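Local coordinates for protein triphenylmethane reductase (Citrobacter sp., PDB 2JL1) that probably reduces triphenylmethane dyes with NADPH, a reaction of interest for bioremediation, using a nucleotide-binding fold of the NmrA-like family, at residues Ala238-Pro241 against Glu242-Glu246; Glu279-Lys282 against Gln283-Met287. One frame throughout, in Å; residues are numbered along the deposited sequence.

Contact 1: Ala238-Pro241 against Glu242-Glu246; sequences AGVP and EPFTE. Unlike the reference sequence in segment 242-246: T245 (reference Ala).
The carbonyl oxygen of P241 takes two backbone N-H groups from the first turn of helix 242-256. T245 N reaches P241 O over 3.1 Å at a nearly straight N-H...O angle of 161°, whereas F244 N, although 2.8 Å from P241 O, meets it at only 120°, a weak bond. P243 also sits in this turn, and its ring nitrogen has no hydrogen to offer; its CD packs 4.1 Å from P241 CB, so two proline rings border the start of the helix. V240 leans over the turn from the loop. With CG1 anti to the backbone N (chi1 -173°), that methyl lies in the plane of the F244 ring, 3.6 Å from CD2 at its edge, and 4.0 Å from T245 CB. T245, a difference from the reference sequence, is buried against L235 and V236 of helix 228-237, and its OG1 is hydrogen-bonded to the carbonyl oxygen of K232. Just upstream, G239, with positive phi, is the C' residue of the Schellman motif that closes helix 228-237. The whole is a short loop between two consecutive helices, in which a Schellman motif ends one helix and P241 at the N-cap position begins the next.

Contact 2: Glu279-Lys282 against Gln283-Met287; sequences ETVK and QALKM
Backbone hydrogen bonds carry the helix from E279-K282 into Q283-M287. Q283 N donates to E279 O at 3.0 Å, A284 N to T280 O at 2.9 Å and L285 N to V281 O at 3.1 Å, the i to i+4 ladder of an alpha helix. At the end the pattern changes: K282 O accepts M287 N at 2.9 Å and 161°, a bond spanning five residues, with a weak second one from L285 N.

Polar side chains one turn apart are joined, E279 to Q283 directly and T280 to Q283 through a water. The E279 chain, bent at chi2 (63°), brings its carboxylate beside the extended side chain of Q283, and Q283 NE2 donates to E279 OE2 at 3.0 Å. The bond is bent, with an N-H...O angle of 137°. NE2 approaches from above the carboxylate plane, and the two flat groups are turned nearly perpendicular to each other. At the other end of the same amide, the water gives a hydrogen bond to Q283 OE1 at 2.7 Å and is also bonded to T280 OG1. The two bonds, one at each end of the amide, favour this orientation.

Apolar contacts follow the buried face. V281 CG1 lies 4.2 Å from L285 CD1, and the two side chains pack on helix 206-217, V281 against L209 and I212, L285 against L213. The side chain of M287 touches V216 of the same helix.

K286 turns the chain out of the helix with positive phi, and its N bonds back to Q283 O. Together with the M287 N to K282 O bond, this forms a Schellman motif, a classic C-terminal helix cap, here finishing helix 277-285 at the very end of the chain.

How the contacts relate
Contact 1 comes first along the chain, at the junction of helices 228-237 and 242-256; contact 2 follows at the C-terminal end of helix 277-285, the last helix. Their centres are 25 Å apart and their nearest atoms about 15 Å, so they do not touch. Both belong to the helical part that follows the seven-stranded parallel sheet of the Rossmann-like fold, and each includes or adjoins a Schellman helix end. Contact 1 lies nearer the cofactor, the F244 side chain being about 8 Å from the bound NADP, against about 13 Å for T280 in contact 2. Both thus lie in the C-terminal part of the chain, and neither contains a residue that binds NADP(+).

Contact 1: Ala238-Pro241 against Glu242-Glu246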
loop_
_atom_site.group_PDB
_atom_site.type_symbol
_atom_site.label_atom_id
_atom_site.label_comp_id
_atom_site.label_asym_id
_atom_site.label_seq_id
_atom_site.Cartn_x
_atom_site.Cartn_y
_atom_site.Cartn_z
ATOM N N ALA A 238 -5.336 18.434 -32.232
ATOM C CA ALA A 238 -4.304 19.448 -32.060
ATOM C C ALA A 238 -2.930 18.781 -31.910
ATOM O O ALA A 238 -1.944 19.430 -31.559
ATOM C CB ALA A 238 -4.632 20.369 -30.876
ATOM N N GLY A 239 -2.873 17.485 -32.201
ATOM C CA GLY A 239 -1.609 16.769 -32.286
ATOM C C GLY A 239 -1.144 16.203 -30.968
ATOM O O GLY A 239 0.047 15.952 -30.783
ATOM N N VAL A 240 -2.079 16.016 -30.039
ATOM C CA VAL A 240 -1.784 15.273 -28.813
ATOM C C VAL A 240 -2.125 13.800 -29.042
ATOM O O VAL A 240 -3.275 13.475 -29.361
ATOM C CB VAL A 240 -2.541 15.827 -27.571
ATOM C CG1 VAL A 240 -2.055 15.132 -26.299
ATOM C CG2 VAL A 240 -2.362 17.346 -27.459
ATOM N N PRO A 241 -1.120 12.910 -28.923
ATOM C CA PRO A 241 -1.338 11.470 -29.096
ATOM C C PRO A 241 -2.376 10.893 -28.125
ATOM O O PRO A 241 -2.352 11.209 -26.921
ATOM C CB PRO A 241 0.052 10.858 -28.838
ATOM C CG PRO A 241 0.826 11.902 -28.137
ATOM C CD PRO A 241 0.298 13.211 -28.660
ATOM N N GLU A 242 -3.235 10.021 -28.664
ATOM C CA GLU A 242 -4.438 9.497 -27.997
ATOM C C GLU A 242 -4.321 9.061 -26.529
ATOM O O GLU A 242 -5.264 9.294 -25.763
ATOM C CB GLU A 242 -5.127 8.412 -28.839
ATOM C CG GLU A 242 -6.102 8.985 -29.886
ATOM C CD GLU A 242 -6.216 8.155 -31.175
ATOM O OE1 GLU A 242 -5.349 7.276 -31.423
ATOM O OE2 GLU A 242 -7.175 8.401 -31.950
ATOM N N PRO A 243 -3.202 8.410 -26.141
ATOM C CA PRO A 243 -2.983 8.117 -24.721
ATOM C C PRO A 243 -2.865 9.359 -23.833
ATOM O O PRO A 243 -3.502 9.405 -22.785
ATOM C CB PRO A 243 -1.657 7.342 -24.717
ATOM C CG PRO A 243 -1.524 6.816 -26.093
ATOM C CD PRO A 243 -2.119 7.857 -26.976
ATOM N N PHE A 244 -2.055 10.342 -24.224
ATOM C CA PHE A 244 -1.880 11.547 -23.400
ATOM C C PHE A 244 -3.143 12.422 -23.411
ATOM O O PHE A 244 -3.479 13.055 -22.418
ATOM C CB PHE A 244 -0.641 12.354 -23.818
ATOM C CG PHE A 244 -0.252 13.434 -22.829
ATOM C CD1 PHE A 244 0.315 13.102 -21.590
ATOM C CD2 PHE A 244 -0.453 14.783 -23.131
ATOM C CE1 PHE A 244 0.669 14.096 -20.669
ATOM C CE2 PHE A 244 -0.100 15.782 -22.220
ATOM C CZ PHE A 244 0.465 15.431 -20.980
ATOM N N THR A 245 -3.852 12.426 -24.530
ATOM C CA THR A 245 -5.082 13.198 -24.643
ATOM C C THR A 245 -6.172 12.657 -23.700
ATOM O O THR A 245 -6.959 13.415 -23.118
ATOM C CB THR A 245 -5.554 13.256 -26.097
ATOM O OG1 THR A 245 -6.419 14.375 -26.262
ATOM C CG2 THR A 245 -6.295 12.008 -26.486
ATOM N N GLU A 246 -6.176 11.334 -23.557
ATOM C CA GLU A 246 -7.039 10.620 -22.637
ATOM C C GLU A 246 -6.675 10.938 -21.194
ATOM O O GLU A 246 -7.570 11.153 -20.380
ATOM C CB GLU A 246 -6.944 9.109 -22.900
ATOM C CG GLU A 246 -7.308 8.219 -21.731
ATOM C CD GLU A 246 -8.775 8.265 -21.378
ATOM O OE1 GLU A 246 -9.608 8.301 -22.316
ATOM O OE2 GLU A 246 -9.090 8.245 -20.156
#

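Contact 2: Glu279-Lys282 against Gln283-Met287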
loop_
_atom_site.group_PDB
_atom_site.type_symbol
_atom_site.label_atom_id
_atom_site.label_comp_id
_atom_site.label_asym_id
_atom_site.label_seq_id
_atom_site.Cartn_x
_atom_site.Cartn_y
_atom_site.Cartn_z
ATOM N N GLU A 279 2.187 35.421 -11.950
ATOM C CA GLU A 279 3.655 35.346 -12.114
ATOM C C GLU A 279 4.081 34.088 -12.868
ATOM O O GLU A 279 4.993 34.121 -13.694
ATOM C CB GLU A 279 4.370 35.446 -10.755
ATOM C CG GLU A 279 5.908 35.279 -10.782
ATOM C CD GLU A 279 6.686 36.353 -11.584
ATOM O OE1 GLU A 279 6.090 37.336 -12.114
ATOM O OE2 GLU A 279 7.937 36.212 -11.666
ATOM N N THR A 280 3.400 32.975 -12.596
ATOM C CA THR A 280 3.682 31.729 -13.308
ATOM C C THR A 280 3.256 31.850 -14.767
ATOM O O THR A 280 3.959 31.376 -15.657
ATOM C CB THR A 280 3.031 30.502 -12.580
ATOM O OG1 THR A 280 3.516 30.458 -11.226
ATOM C CG2 THR A 280 3.395 29.201 -13.273
ATOM N N VAL A 281 2.111 32.486 -15.021
ATOM C CA VAL A 281 1.661 32.706 -16.405
ATOM C C VAL A 281 2.688 33.584 -17.157
ATOM O O VAL A 281 3.064 33.282 -18.298
ATOM C CB VAL A 281 0.217 33.305 -16.483
ATOM C CG1 VAL A 281 -0.127 33.755 -17.900
ATOM C CG2 VAL A 281 -0.834 32.287 -15.977
ATOM N N LYS A 282 3.163 34.644 -16.504
ATOM C CA LYS A 282 4.143 35.528 -17.139
ATOM C C LYS A 282 5.411 34.781 -17.507
ATOM O O LYS A 282 5.918 34.952 -18.612
ATOM C CB LYS A 282 4.482 36.735 -16.281
ATOM C CG LYS A 282 3.382 37.757 -16.170
ATOM C CD LYS A 282 3.936 38.996 -15.483
ATOM C CE LYS A 282 2.856 39.827 -14.840
ATOM N NZ LYS A 282 3.457 41.099 -14.323
ATOM N N GLN A 283 5.918 33.968 -16.577
ATOM C CA GLN A 283 7.120 33.164 -16.804
ATOM C C GLN A 283 6.917 32.186 -17.954
ATOM O O GLN A 283 7.777 32.066 -18.830
ATOM C CB GLN A 283 7.505 32.384 -15.539
ATOM C CG GLN A 283 8.126 33.224 -14.432
ATOM C CD GLN A 283 8.132 32.518 -13.085
ATOM O OE1 GLN A 283 7.799 31.330 -12.983
ATOM N NE2 GLN A 283 8.509 33.243 -12.039
ATOM N N ALA A 284 5.780 31.496 -17.958
ATOM C CA ALA A 284 5.472 30.487 -18.980
ATOM C C ALA A 284 5.511 31.073 -20.391
ATOM O O ALA A 284 5.941 30.418 -21.340
ATOM C CB ALA A 284 4.106 29.858 -18.715
ATOM N N LEU A 285 5.042 32.311 -20.509
ATOM C CA LEU A 285 4.966 33.000 -21.783
ATOM C C LEU A 285 6.139 33.935 -22.028
ATOM O O LEU A 285 6.233 34.516 -23.102
ATOM C CB LEU A 285 3.703 33.839 -21.834
ATOM C CG LEU A 285 2.341 33.186 -21.768
ATOM C CD1 LEU A 285 1.356 34.325 -21.793
ATOM C CD2 LEU A 285 2.127 32.222 -22.928
ATOM N N LYS A 286 7.016 34.075 -21.036
ATOM C CA LYS A 286 7.984 35.187 -20.949
ATOM C C LYS A 286 7.365 36.548 -21.350
ATOM O O LYS A 286 7.851 37.235 -22.256
ATOM C CB LYS A 286 9.306 34.872 -21.666
ATOM C CG LYS A 286 9.185 34.114 -22.989
ATOM C CD LYS A 286 10.457 33.343 -23.339
ATOM C CE LYS A 286 10.597 32.059 -22.513
ATOM N NZ LYS A 286 11.876 31.358 -22.818
ATOM N N MET A 287 6.275 36.904 -20.661
ATOM C CA MET A 287 5.538 38.144 -20.894
ATOM C C MET A 287 5.436 38.943 -19.601
ATOM O O MET A 287 4.444 39.645 -19.374
ATOM C CB MET A 287 4.130 37.856 -21.440
ATOM C CG MET A 287 3.927 38.176 -22.922
ATOM S SD MET A 287 2.436 37.405 -23.618
ATOM C CE MET A 287 2.307 38.223 -25.214
HETATM O O HOH W 1 6.210 30.132 -11.159
#